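Peptidoglycan-N-acetylmuramic acid deacetylase PdaC (Bacillus subtilis subsp. subtilis str. 168, PDB 6H8N) removes acetyl groups from N-acetylmuramic acid residues of peptidoglycan, which confers resistance to lysozyme, and also deacetylates short chitin oligomers. Local coordinates at residues S31-K36 with L59-E64; E53-M58 with D92-I97; R137-I142 with A169-K174. The protein carries 1 engineered substitution. All blocks are in the same frame, centred on the assembly; numbering follows the deposited sequence. Where two conformers were deposited one is given.

In the fold
All three contacts belong to the catalytic NodB-type domain, the C-terminal part of PdaC, where helices pack around a parallel beta-sheet. Interactions 1 and 2 share helix 52-60, and their centres lie about 15 Å apart. Their segments alternate along the chain, and both are closed before interaction 3 opens. Interaction 3 pairs helix 139-149 with helix 163-178, about 18 Å from interaction 1 and 27 Å from interaction 2, centre to centre. Helix 163-178 also packs on helix 22-35, through I173 against L32 and Y35. Together with this packing, the three contacts connect neighbouring helices, from helix 80-98 through helices 52-60, 22-35 and 163-178 to helix 139-149.

Interaction 1 (S31-K36 with L59-E64); sequences SLKKYK and LKEGNE
K33 on helix 22-35 reaches E61, just past the end of helix 52-60, and forms a salt bridge. In this deacetylase domain both helices flank the parallel sheet, and strands 40-43 and 64-67 follow them in the chain. K33 NZ donates to E61 OE2 over 2.9 Å. The nitrogen comes from above the carboxylate, 47° out of its plane. K33 leaves its helix with CG anti to the backbone N, and a bend at chi3 (54°) turns the ammonium group onto the oxygen. E61 is extended beyond CG, and the two chains cross obliquely. E61 OE2 is shared by K33 NZ and R57 NE. One carboxylate thus serves two cations, which would probably help keep it ionised.

Deeper in, L32 CD1 rests 3.8 Å from N63 OD1. This is a packing contact. The polar end of N63 is satisfied elsewhere: OD1 accepts from A39 N, and ND2 donates to M58 O. L32 itself packs on F41 and on I173 of helix 163-178.

The turn that carries E61 and N63 is a Schellman motif with G62 at positive phi. It ends helix 52-60 and leads into strand 64-67. Its two backbone bonds run from N63 N to M58 O and from G62 N to L59 O, the latter 3.1 Å long.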
ATOM      1  N   SER A  31       0.202  14.981  -3.442  1.00  9.72           N
ATOM      2  CA  SER A  31       1.579  15.017  -2.957  1.00 10.65           C
ATOM      3  C   SER A  31       2.458  14.087  -3.778  1.00 11.28           C
ATOM      4  O   SER A  31       3.579  14.437  -4.155  1.00 11.71           O
ATOM      5  CB  SER A  31       1.637  14.597  -1.485  1.00 11.05           C
ATOM      6  OG  SER A  31       0.888  15.428  -0.628  1.00 14.32           O
ATOM      7  N   LEU A  32       1.986  12.862  -4.027  1.00 10.01           N
ATOM      8  CA  LEU A  32       2.760  11.923  -4.825  1.00 10.38           C
ATOM      9  C   LEU A  32       3.026  12.484  -6.212  1.00 10.34           C
ATOM     10  O   LEU A  32       4.150  12.402  -6.718  1.00 11.80           O
ATOM     11  CB  LEU A  32       2.023  10.583  -4.924  1.00  9.85           C
ATOM     12  CG  LEU A  32       1.941   9.788  -3.626  1.00 10.10           C
ATOM     13  CD1 LEU A  32       0.886   8.685  -3.740  1.00 11.18           C
ATOM     14  CD2 LEU A  32       3.305   9.195  -3.268  1.00 10.71           C
ATOM     15  N   LYS A  33       2.004  13.067  -6.839  1.00 11.24           N
ATOM     16  CA  LYS A  33       2.177  13.617  -8.172  1.00 12.88           C
ATOM     17  C   LYS A  33       3.171  14.772  -8.163  1.00 12.48           C
ATOM     18  O   LYS A  33       4.048  14.847  -9.035  1.00 14.22           O
ATOM     19  CB  LYS A  33       0.812  14.039  -8.718  1.00 14.07           C
ATOM     20  CG  LYS A  33       0.862  14.652 -10.102  1.00 17.89           C
ATOM     21  CD  LYS A  33      -0.522  14.656 -10.764  1.00 22.77           C
ATOM     22  CE  LYS A  33      -1.601  15.304  -9.921  1.00 29.89           C
ATOM     23  NZ  LYS A  33      -2.949  15.268 -10.614  1.00 27.56           N
ATOM     24  N   LYS A  34       3.075  15.654  -7.163  1.00 12.82           N
ATOM     25  CA  LYS A  34       3.961  16.819  -7.075  1.00 13.91           C
ATOM     26  C   LYS A  34       5.411  16.391  -6.955  1.00 15.29           C
ATOM     27  O   LYS A  34       6.297  16.972  -7.594  1.00 16.99           O
ATOM     28  CB  LYS A  34       3.561  17.661  -5.867  1.00 14.60           C
ATOM     29  CG  LYS A  34       4.495  18.856  -5.573  1.00 16.39           C
ATOM     30  CD  LYS A  34       4.025  19.604  -4.329  1.00 19.53           C
ATOM     31  CE  LYS A  34       5.040  20.621  -3.835  1.00 21.50           C
ATOM     32  NZ  LYS A  34       4.559  21.344  -2.605  1.00 28.64           N
ATOM     33  N   TYR A  35       5.680  15.377  -6.136  1.00 13.12           N
ATOM     34  CA  TYR A  35       7.040  14.931  -5.887  1.00 12.56           C
ATOM     35  C   TYR A  35       7.466  13.782  -6.790  1.00 12.00           C
ATOM     36  O   TYR A  35       8.555  13.237  -6.611  1.00 13.66           O
ATOM     37  CB  TYR A  35       7.218  14.600  -4.401  1.00 13.66           C
ATOM     38  CG  TYR A  35       7.154  15.836  -3.540  1.00 14.56           C
ATOM     39  CD1 TYR A  35       8.183  16.771  -3.563  1.00 16.45           C
ATOM     40  CD2 TYR A  35       6.059  16.087  -2.726  1.00 15.07           C
ATOM     41  CE1 TYR A  35       8.121  17.916  -2.784  1.00 17.58           C
ATOM     42  CE2 TYR A  35       5.987  17.237  -1.939  1.00 19.49           C
ATOM     43  CZ  TYR A  35       7.025  18.141  -1.975  1.00 18.38           C
ATOM     44  OH  TYR A  35       6.962  19.284  -1.202  1.00 21.29           O
ATOM     45  N   LYS A  36       6.653  13.436  -7.786  1.00 11.86           N
ATOM     46  CA  LYS A  36       6.998  12.443  -8.794  1.00 13.40           C
ATOM     47  C   LYS A  36       7.290  11.077  -8.170  1.00 12.36           C
ATOM     48  O   LYS A  36       8.238  10.379  -8.532  1.00 16.36           O
ATOM     49  CB  LYS A  36       8.138  12.935  -9.692  1.00 15.52           C
ATOM     50  CG  LYS A  36       7.771  14.224 -10.438  1.00 24.09           C
ATOM     51  CD  LYS A  36       8.726  14.521 -11.593  1.00 31.96           C
ATOM     52  CE  LYS A  36       8.159  15.598 -12.526  1.00 34.36           C
ATOM     53  NZ  LYS A  36       7.896  16.882 -11.823  1.00 40.10           N
ATOM     54  N   LEU A  59      -5.211   4.833 -10.098  1.00  9.07           N
ATOM     55  CA  LEU A  59      -4.668   4.012 -11.184  1.00  8.83           C
ATOM     56  C   LEU A  59      -4.134   4.873 -12.319  1.00  8.93           C
ATOM     57  O   LEU A  59      -3.065   4.590 -12.868  1.00  9.51           O
ATOM     58  CB  LEU A  59      -5.747   3.076 -11.719  1.00  9.33           C
ATOM     59  CG  LEU A  59      -6.172   1.930 -10.812  1.00  8.63           C
ATOM     60  CD1 LEU A  59      -7.435   1.272 -11.396  1.00 10.37           C
ATOM     61  CD2 LEU A  59      -5.066   0.923 -10.672  1.00 11.30           C
ATOM     62  N   LYS A  60      -4.868   5.923 -12.690  1.00  8.86           N
ATOM     63  CA  LYS A  60      -4.435   6.777 -13.788  1.00 10.54           C
ATOM     64  C   LYS A  60      -3.093   7.414 -13.483  1.00 11.06           C
ATOM     65  O   LYS A  60      -2.289   7.631 -14.392  1.00 11.98           O
ATOM     66  CB  LYS A  60      -5.492   7.839 -14.057  1.00 12.15           C
ATOM     67  CG  LYS A  60      -5.206   8.676 -15.277  1.00 16.36           C
ATOM     68  CD  LYS A  60      -6.389   9.555 -15.629  1.00 22.64           C
ATOM     69  CE  LYS A  60      -6.143  10.290 -16.934  1.00 27.07           C
ATOM     70  NZ  LYS A  60      -7.355  11.039 -17.384  1.00 37.04           N
ATOM     71  N   GLU A  61      -2.817   7.686 -12.218  1.00 10.13           N
ATOM     72  CA  GLU A  61      -1.590   8.362 -11.810  1.00 10.54           C
ATOM     73  C   GLU A  61      -0.460   7.396 -11.481  1.00 10.92           C
ATOM     74  O   GLU A  61       0.565   7.825 -10.942  1.00 12.06           O
ATOM     75  CB  GLU A  61      -1.894   9.354 -10.680  1.00 10.18           C
ATOM     76  CG  GLU A  61      -2.835  10.461 -11.190  1.00 12.20           C
ATOM     77  CD  GLU A  61      -3.146  11.594 -10.228  1.00 14.63           C
ATOM     78  OE1 GLU A  61      -2.651  11.596  -9.087  1.00 14.70           O
ATOM     79  OE2 GLU A  61      -3.909  12.520 -10.628  1.00 15.22           O
ATOM     80  N   GLY A  62      -0.589   6.124 -11.853  1.00  9.97           N
ATOM     81  CA  GLY A  62       0.515   5.205 -11.786  1.00 10.33           C
ATOM     82  C   GLY A  62       0.683   4.473 -10.477  1.00  9.64           C
ATOM     83  O   GLY A  62       1.693   3.799 -10.291  1.00 12.23           O
ATOM     84  N   ASN A  63      -0.265   4.581  -9.566  1.00  9.72           N
ATOM     85  CA  ASN A  63      -0.176   3.900  -8.288  1.00  8.47           C
ATOM     86  C   ASN A  63      -0.744   2.491  -8.386  1.00  9.22           C
ATOM     87  O   ASN A  63      -1.548   2.177  -9.269  1.00 11.24           O
ATOM     88  CB  ASN A  63      -0.886   4.740  -7.242  1.00  9.39           C
ATOM     89  CG  ASN A  63      -0.309   6.123  -7.180  1.00  8.77           C
ATOM     90  OD1 ASN A  63       0.830   6.302  -6.723  1.00  9.67           O
ATOM     91  ND2 ASN A  63      -1.071   7.120  -7.637  1.00  9.42           N
ATOM     92  N   GLU A  64      -0.304   1.640  -7.477  1.00  8.28           N
ATOM     93  CA  GLU A  64      -0.754   0.263  -7.420  1.00  8.53           C
ATOM     94  C   GLU A  64      -1.914   0.172  -6.437  1.00  8.25           C
ATOM     95  O   GLU A  64      -1.963   0.913  -5.446  1.00  8.48           O
ATOM     96  CB  GLU A  64       0.395  -0.662  -6.997  1.00  9.71           C
ATOM     97  CG  GLU A  64       0.024  -2.136  -7.010  1.00  9.24           C
ATOM     98  CD  GLU A  64       1.209  -3.062  -6.896  1.00 12.13           C
ATOM     99  OE1 GLU A  64       2.264  -2.676  -6.388  1.00 10.08           O
ATOM    100  OE2 GLU A  64       1.069  -4.242  -7.323  1.00 13.95           O
TER

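Interaction 2 (E53-M58 with D92-I97)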
ATOM      1  N   GLU A  53     -14.530   7.170  -8.516  1.00 12.34           N
ATOM      2  CA  GLU A  53     -13.651   8.143  -9.164  1.00 12.89           C
ATOM      3  C   GLU A  53     -12.250   8.137  -8.568  1.00 11.82           C
ATOM      4  O   GLU A  53     -11.267   8.408  -9.271  1.00 12.05           O
ATOM      5  CB  GLU A  53     -14.253   9.554  -9.020  1.00 16.78           C
ATOM      6  CG  GLU A  53     -14.339  10.117  -7.564  1.00 21.85           C
ATOM      7  CD  GLU A  53     -15.540   9.602  -6.725  1.00 22.93           C
ATOM      8  OE1 GLU A  53     -16.378   8.773  -7.179  1.00 17.80           O
ATOM      9  OE2 GLU A  53     -15.636  10.076  -5.572  1.00 36.62           O
ATOM     10  N   THR A  54     -12.135   7.883  -7.270  1.00 10.93           N
ATOM     11  CA  THR A  54     -10.836   7.933  -6.628  1.00 10.37           C
ATOM     12  C   THR A  54     -10.008   6.703  -6.971  1.00  9.33           C
ATOM     13  O   THR A  54      -8.789   6.809  -7.119  1.00  9.49           O
ATOM     14  CB  THR A  54     -11.042   8.107  -5.127  1.00 10.85           C
ATOM     15  OG1 THR A  54     -11.937   9.213  -4.896  1.00 13.58           O
ATOM     16  CG2 THR A  54      -9.734   8.388  -4.436  1.00 11.89           C
ATOM     17  N   LEU A  55     -10.653   5.550  -7.146  1.00  9.58           N
ATOM     18  CA  LEU A  55      -9.949   4.378  -7.672  1.00  9.30           C
ATOM     19  C   LEU A  55      -9.390   4.676  -9.056  1.00  9.52           C
ATOM     20  O   LEU A  55      -8.229   4.382  -9.347  1.00  9.06           O
ATOM     21  CB  LEU A  55     -10.903   3.184  -7.746  1.00  9.69           C
ATOM     22  CG  LEU A  55     -10.353   1.967  -8.466  1.00 10.24           C
ATOM     23  CD1 LEU A  55      -9.158   1.389  -7.740  1.00 13.04           C
ATOM     24  CD2 LEU A  55     -11.424   0.928  -8.663  1.00 10.39           C
ATOM     25  N   ILE A  56     -10.218   5.244  -9.939  1.00  9.71           N
ATOM     26  CA  ILE A  56      -9.728   5.571 -11.269  1.00  9.88           C
ATOM     27  C   ILE A  56      -8.542   6.524 -11.189  1.00  9.96           C
ATOM     28  O   ILE A  56      -7.542   6.337 -11.886  1.00 10.20           O
ATOM     29  CB  ILE A  56     -10.866   6.112 -12.164  1.00 10.24           C
ATOM     30  CG1 ILE A  56     -11.952   5.054 -12.395  1.00 11.50           C
ATOM     31  CG2 ILE A  56     -10.301   6.631 -13.486  1.00 12.58           C
ATOM     32  CD1 ILE A  56     -11.475   3.823 -13.097  1.00 12.10           C
ATOM     33  N   ARG A  57      -8.634   7.556 -10.351  1.00  9.70           N
ATOM     34  CA  ARG A  57      -7.543   8.515 -10.264  1.00 10.91           C
ATOM     35  C   ARG A  57      -6.242   7.859  -9.799  1.00 10.44           C
ATOM     36  O   ARG A  57      -5.170   8.105 -10.367  1.00 10.88           O
ATOM     37  CB  ARG A  57      -7.911   9.686  -9.353  1.00 11.01           C
ATOM     38  CG  ARG A  57      -6.809  10.732  -9.326  1.00 13.46           C
ATOM     39  CD  ARG A  57      -7.097  11.988  -8.502  1.00 12.62           C
ATOM     40  NE  ARG A  57      -5.823  12.679  -8.480  1.00 12.61           N
ATOM     41  CZ  ARG A  57      -5.369  13.489  -7.533  1.00 12.81           C
ATOM     42  NH1 ARG A  57      -6.127  13.821  -6.501  1.00 14.24           N
ATOM     43  NH2 ARG A  57      -4.131  13.947  -7.633  1.00 13.63           N
ATOM     44  N   MET A  58      -6.305   7.026  -8.761  1.00  9.67           N
ATOM     45  CA  MET A  58      -5.062   6.461  -8.264  1.00  9.51           C
ATOM     46  C   MET A  58      -4.405   5.582  -9.320  1.00  9.26           C
ATOM     47  O   MET A  58      -3.175   5.604  -9.467  1.00 10.00           O
ATOM     48  CB  MET A  58      -5.256   5.738  -6.932  1.00 13.95           C
ATOM     49  CG  MET A  58      -6.184   4.605  -6.929  1.00 13.00           C
ATOM     50  SD  MET A  58      -6.425   3.912  -5.240  1.00 11.96           S
ATOM     51  CE  MET A  58      -7.003   5.245  -4.237  1.00 15.36           C
ATOM     52  N   ASP A  92     -14.250  -7.905  -7.186  1.00 10.86           N
ATOM     53  CA  ASP A  92     -15.324  -7.707  -8.147  1.00 11.56           C
ATOM     54  C   ASP A  92     -15.656  -6.233  -8.336  1.00 11.32           C
ATOM     55  O   ASP A  92     -15.850  -5.785  -9.471  1.00 11.76           O
ATOM     56  CB  ASP A  92     -16.578  -8.488  -7.722  1.00 12.41           C
ATOM     57  CG  ASP A  92     -16.415  -9.990  -7.848  1.00 18.02           C
ATOM     58  OD1 ASP A  92     -15.450 -10.448  -8.489  1.00 19.52           O
ATOM     59  OD2 ASP A  92     -17.281 -10.720  -7.302  1.00 24.04           O
ATOM     60  N   ILE A  93     -15.735  -5.450  -7.254  1.00 10.99           N
ATOM     61  CA  ILE A  93     -16.083  -4.040  -7.429  1.00 10.93           C
ATOM     62  C   ILE A  93     -14.955  -3.300  -8.142  1.00  9.89           C
ATOM     63  O   ILE A  93     -15.197  -2.434  -8.994  1.00 10.60           O
ATOM     64  CB  ILE A  93     -16.504  -3.366  -6.105  1.00 11.56           C
ATOM     65  CG1 ILE A  93     -17.119  -1.982  -6.346  1.00 13.86           C
ATOM     66  CG2 ILE A  93     -15.321  -3.206  -5.140  1.00 11.85           C
ATOM     67  CD1 ILE A  93     -18.441  -2.006  -7.107  1.00 20.15           C
ATOM     68  N   ILE A  94     -13.704  -3.626  -7.809  1.00  9.74           N
ATOM     69  CA  ILE A  94     -12.582  -2.982  -8.483  1.00  9.47           C
ATOM     70  C   ILE A  94     -12.616  -3.303  -9.973  1.00  9.24           C
ATOM     71  O   ILE A  94     -12.438  -2.418 -10.817  1.00 10.21           O
ATOM     72  CB  ILE A  94     -11.262  -3.389  -7.822  1.00  9.10           C
ATOM     73  CG1 ILE A  94     -11.204  -2.828  -6.401  1.00  9.77           C
ATOM     74  CG2 ILE A  94     -10.052  -2.947  -8.664  1.00  9.74           C
ATOM     75  CD1 ILE A  94     -10.092  -3.422  -5.564  1.00 10.12           C
ATOM     76  N   GLU A  95     -12.889  -4.565 -10.321  1.00  9.77           N
ATOM     77  CA  GLU A  95     -12.978  -4.960 -11.727  1.00 10.87           C
ATOM     78  C   GLU A  95     -14.121  -4.245 -12.441  1.00 11.65           C
ATOM     79  O   GLU A  95     -13.964  -3.782 -13.580  1.00 12.50           O
ATOM     80  CB  GLU A  95     -13.159  -6.477 -11.795  1.00 12.87           C
ATOM     81  CG  GLU A  95     -13.698  -7.038 -13.116  1.00 21.45           C
ATOM     82  CD  GLU A  95     -12.726  -6.929 -14.265  1.00 23.88           C
ATOM     83  OE1 GLU A  95     -13.132  -7.282 -15.394  1.00 41.10           O
ATOM     84  OE2 GLU A  95     -11.575  -6.520 -14.059  1.00 24.15           O
ATOM     85  N   LYS A  96     -15.275  -4.138 -11.787  1.00 10.83           N
ATOM     86  CA  LYS A  96     -16.454  -3.524 -12.395  1.00 11.90           C
ATOM     87  C   LYS A  96     -16.241  -2.053 -12.712  1.00 12.31           C
ATOM     88  O   LYS A  96     -16.812  -1.536 -13.679  1.00 12.84           O
ATOM     89  CB  LYS A  96     -17.639  -3.687 -11.444  1.00 16.38           C
ATOM     90  CG  LYS A  96     -18.980  -3.230 -11.950  1.00 32.85           C
ATOM     91  CD  LYS A  96     -20.077  -3.740 -11.013  1.00 31.19           C
ATOM     92  CE  LYS A  96     -20.712  -2.616 -10.223  1.00 42.80           C
ATOM     93  NZ  LYS A  96     -21.546  -1.751 -11.102  1.00 43.37           N
ATOM     94  N   ILE A  97     -15.468  -1.353 -11.892  1.00 10.91           N
ATOM     95  CA  ILE A  97     -15.228   0.069 -12.086  0.53 11.35           C
ATOM     96  C   ILE A  97     -14.088   0.327 -13.057  1.00 10.26           C
ATOM     97  O   ILE A  97     -14.127   1.301 -13.810  1.00 11.96           O
ATOM     98  CB  ILE A  97     -14.958   0.730 -10.722  0.53 11.29           C
ATOM     99  CG1 ILE A  97     -16.229   0.705  -9.871  0.53 12.29           C
ATOM    100  CG2 ILE A  97     -14.413   2.151 -10.895  0.53 12.65           C
ATOM    101  CD1 ILE A  97     -15.968   0.951  -8.424  0.53 13.93           C
TER
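L55 of helix 52-60 lays its CD2 methyl against helix 80-98, where it meets both I94 and I97. CD2 is 3.9 Å from I97 CG2. It is also 4.1 Å from I94 CA, so the methyl reaches the backbone of the facing helix. I94 adds its own CG2 at 4.1 Å from L55 CD2. The chi1 of L55 (171°) sends its branched end across the gap. This is the buried side. V48 of helix 45-50 packs on L55 and I97, and V43 of strand 40-43 touches I94.

The two helix segments cross at -75°, with their axes 10.5 Å apart at closest approach. No hydrogen bond links them. Both helices belong to the helical layer around the parallel sheet of the NodB-type deacetylase domain. The I94 side chain is about 8 Å from that of the zinc ligand H68 and about 13 Å from the zinc ion, so the packing is near the site but not part of it.

I56, on the outer side, is solvent-exposed and reaches I97 only with its end. I97 has two conformers, so distances to its side chain are less certain. I56 CD1 lies 4.0 Å from I97 CG2 and 3.7 Å from I97 O.

Interaction 3 (R137-I142 with A169-K174)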
ATOM      1  N   ARG A 137      -2.957  10.371  16.565  1.00 13.97           N
ATOM      2  CA  ARG A 137      -3.492  11.143  15.451  1.00 14.10           C
ATOM      3  C   ARG A 137      -2.946  12.563  15.539  1.00 13.95           C
ATOM      4  O   ARG A 137      -3.635  13.527  15.869  1.00 14.96           O
ATOM      5  CB  ARG A 137      -5.010  11.100  15.449  1.00 17.18           C
ATOM      6  CG  ARG A 137      -5.559   9.696  15.392  1.00 17.02           C
ATOM      7  CD  ARG A 137      -7.011   9.729  15.082  1.00 20.98           C
ATOM      8  NE  ARG A 137      -7.592   8.404  15.233  1.00 18.35           N
ATOM      9  CZ  ARG A 137      -8.865   8.138  15.012  1.00 19.48           C
ATOM     10  NH1 ARG A 137      -9.309   6.906  15.188  1.00 19.65           N
ATOM     11  NH2 ARG A 137      -9.687   9.106  14.627  1.00 24.34           N
ATOM     12  N   ASN A 138      -1.664  12.662  15.214  1.00 12.35           N
ATOM     13  CA  ASN A 138      -0.887  13.870  15.433  1.00 11.14           C
ATOM     14  C   ASN A 138       0.182  13.890  14.352  1.00 10.30           C
ATOM     15  O   ASN A 138       1.000  12.971  14.272  1.00 10.34           O
ATOM     16  CB  ASN A 138      -0.271  13.839  16.837  1.00 11.96           C
ATOM     17  CG  ASN A 138       0.593  15.031  17.108  1.00 12.75           C
ATOM     18  OD1 ASN A 138       1.788  15.011  16.864  1.00 13.24           O
ATOM     19  ND2 ASN A 138      -0.011  16.084  17.638  1.00 16.23           N
ATOM     20  N   LYS A 139       0.156  14.921  13.516  1.00 10.26           N
ATOM     21  CA  LYS A 139       1.003  14.959  12.333  1.00 11.30           C
ATOM     22  C   LYS A 139       2.473  14.759  12.676  1.00 10.20           C
ATOM     23  O   LYS A 139       3.149  13.902  12.088  1.00 10.18           O
ATOM     24  CB  LYS A 139       0.789  16.273  11.580  1.00 11.23           C
ATOM     25  CG  LYS A 139       1.684  16.423  10.347  1.00 12.16           C
ATOM     26  CD  LYS A 139       1.658  17.840   9.794  1.00 14.18           C
ATOM     27  CE  LYS A 139       2.575  18.001   8.601  1.00 23.27           C
ATOM     28  NZ  LYS A 139       2.696  19.428   8.188  1.00 34.39           N
ATOM     29  N   LYS A 140       3.009  15.560  13.601  1.00 10.34           N
ATOM     30  CA  LYS A 140       4.435  15.488  13.848  1.00  9.77           C
ATOM     31  C   LYS A 140       4.841  14.155  14.452  1.00  9.33           C
ATOM     32  O   LYS A 140       5.933  13.664  14.176  1.00 10.52           O
ATOM     33  CB  LYS A 140       4.862  16.641  14.759  1.00 13.07           C
ATOM     34  CG  LYS A 140       6.349  16.869  14.777  1.00 13.80           C
ATOM     35  CD  LYS A 140       6.742  18.088  15.634  1.00 18.51           C
ATOM     36  CE  LYS A 140       8.225  18.376  15.520  1.00 25.15           C
ATOM     37  NZ  LYS A 140       9.063  17.148  15.256  1.00 35.11           N
ATOM     38  N   THR A 141       3.989  13.570  15.284  1.00  9.89           N
ATOM     39  CA  THR A 141       4.293  12.261  15.853  1.00 10.34           C
ATOM     40  C   THR A 141       4.416  11.212  14.753  1.00 10.01           C
ATOM     41  O   THR A 141       5.340  10.398  14.766  1.00 10.26           O
ATOM     42  CB  THR A 141       3.219  11.859  16.862  1.00 10.53           C
ATOM     43  OG1 THR A 141       3.225  12.786  17.957  1.00 12.30           O
ATOM     44  CG2 THR A 141       3.462  10.459  17.411  1.00 10.71           C
ATOM     45  N   ILE A 142       3.486  11.229  13.802  1.00  9.50           N
ATOM     46  CA  ILE A 142       3.522  10.289  12.682  1.00  8.66           C
ATOM     47  C   ILE A 142       4.766  10.512  11.828  1.00  9.72           C
ATOM     48  O   ILE A 142       5.484   9.560  11.490  1.00 10.01           O
ATOM     49  CB  ILE A 142       2.234  10.410  11.850  1.00  9.31           C
ATOM     50  CG1 ILE A 142       1.000  10.085  12.692  1.00 10.60           C
ATOM     51  CG2 ILE A 142       2.302   9.515  10.619  1.00 10.68           C
ATOM     52  CD1 ILE A 142      -0.260  10.660  12.118  1.00 11.98           C
ATOM     53  N   ALA A 169       1.633  12.411   5.587  1.00 10.62           N
ATOM     54  CA  ALA A 169       2.109  11.786   4.357  1.00  9.42           C
ATOM     55  C   ALA A 169       2.732  12.808   3.420  1.00 10.72           C
ATOM     56  O   ALA A 169       3.730  12.509   2.759  1.00 10.30           O
ATOM     57  CB  ALA A 169       0.966  11.052   3.654  1.00 11.10           C
ATOM     58  N   ASP A 170       2.155  14.007   3.317  1.00 10.44           N
ATOM     59  CA  ASP A 170       2.774  15.024   2.465  1.00 10.04           C
ATOM     60  C   ASP A 170       4.194  15.325   2.910  1.00 10.74           C
ATOM     61  O   ASP A 170       5.111  15.396   2.081  1.00 11.39           O
ATOM     62  CB  ASP A 170       1.952  16.307   2.462  1.00 13.15           C
ATOM     63  CG  ASP A 170       2.579  17.384   1.582  1.00 16.30           C
ATOM     64  OD1 ASP A 170       2.478  17.292   0.346  1.00 15.81           O
ATOM     65  OD2 ASP A 170       3.221  18.319   2.125  1.00 21.70           O
ATOM     66  N   GLU A 171       4.393  15.533   4.213  1.00  9.42           N
ATOM     67  CA  GLU A 171       5.715  15.844   4.733  1.00 10.59           C
ATOM     68  C   GLU A 171       6.664  14.663   4.568  1.00  9.90           C
ATOM     69  O   GLU A 171       7.841  14.850   4.233  1.00 10.31           O
ATOM     70  CB  GLU A 171       5.602  16.284   6.197  1.00 10.46           C
ATOM     71  CG  GLU A 171       6.931  16.607   6.822  1.00 11.49           C
ATOM     72  CD  GLU A 171       6.848  17.333   8.135  1.00 11.86           C
ATOM     73  OE1 GLU A 171       5.751  17.745   8.535  1.00 14.63           O
ATOM     74  OE2 GLU A 171       7.913  17.465   8.763  1.00 14.22           O
ATOM     75  N   ILE A 172       6.178  13.438   4.793  1.00  9.43           N
ATOM     76  CA  ILE A 172       7.003  12.243   4.606  1.00  9.00           C
ATOM     77  C   ILE A 172       7.435  12.115   3.153  1.00  8.58           C
ATOM     78  O   ILE A 172       8.593  11.820   2.855  1.00  9.20           O
ATOM     79  CB  ILE A 172       6.244  11.002   5.104  1.00  9.58           C
ATOM     80  CG1 ILE A 172       6.143  11.020   6.639  1.00  9.60           C
ATOM     81  CG2 ILE A 172       6.876   9.713   4.587  1.00 10.38           C
ATOM     82  CD1 ILE A 172       5.029  10.164   7.152  1.00 10.60           C
ATOM     83  N   ILE A 173       6.496  12.298   2.235  1.00  8.48           N
ATOM     84  CA  ILE A 173       6.818  12.217   0.811  1.00  8.65           C
ATOM     85  C   ILE A 173       7.884  13.243   0.450  1.00  8.64           C
ATOM     86  O   ILE A 173       8.862  12.939  -0.242  1.00  9.80           O
ATOM     87  CB  ILE A 173       5.544  12.390  -0.026  1.00  8.47           C
ATOM     88  CG1 ILE A 173       4.644  11.152   0.115  1.00  9.71           C
ATOM     89  CG2 ILE A 173       5.892  12.661  -1.506  1.00  9.76           C
ATOM     90  CD1 ILE A 173       3.209  11.383  -0.297  1.00 10.55           C
ATOM     91  N   LYS A 174       7.726  14.476   0.931  1.00  9.13           N
ATOM     92  CA  LYS A 174       8.720  15.511   0.647  1.00  9.76           C
ATOM     93  C   LYS A 174      10.087  15.141   1.215  1.00  9.40           C
ATOM     94  O   LYS A 174      11.112  15.235   0.525  1.00 10.62           O
ATOM     95  CB  LYS A 174       8.272  16.840   1.222  1.00 11.12           C
ATOM     96  CG  LYS A 174       9.259  17.960   0.908  1.00 14.99           C
ATOM     97  CD  LYS A 174       8.892  19.266   1.582  1.00 18.26           C
ATOM     98  CE  LYS A 174       9.736  20.429   1.059  1.00 21.86           C
ATOM     99  NZ  LYS A 174       9.472  20.699  -0.391  1.00 19.94           N
TER
HETATM  100  O   HOH W   1       8.418  16.776  12.139  1.00 27.12           O
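K139, in the first turn of helix 139-149, and E171 of helix 163-178 contribute the most buried surface here. Their side chains cross at about a right angle. K139 CE lies 3.2 Å from E171 OE1, closer than the ammonium group itself. K139 NZ is 3.5 Å from E171 OE1, a long salt bridge. Both chains run extended, which brings the end of K139 to the carboxylate. The other carboxylate oxygen, OE2, has its stronger partner in K175. A water also joins E171 OE2 to K140 NZ, though its bond to the glutamate is weak.

The two helices flank strand 155-159 in the chain and pack beside the parallel sheet of the NodB-type deacetylase domain. Helix 139-149 starts with N138 as N-cap, its OD1 accepting from T141 N.

On the buried side, I142 CG2 meets I172 CD1 loosely at 4.5 Å. The same I172 CD1 methyl lies 4.4 Å from the backbone oxygen I142 O. The CB of I172 does not point at helix 139-149, but the end of its chain comes nearer. I142 also packs on D133, which probably raises the pKa of the catalytic histidine H159, as in related deacetylases.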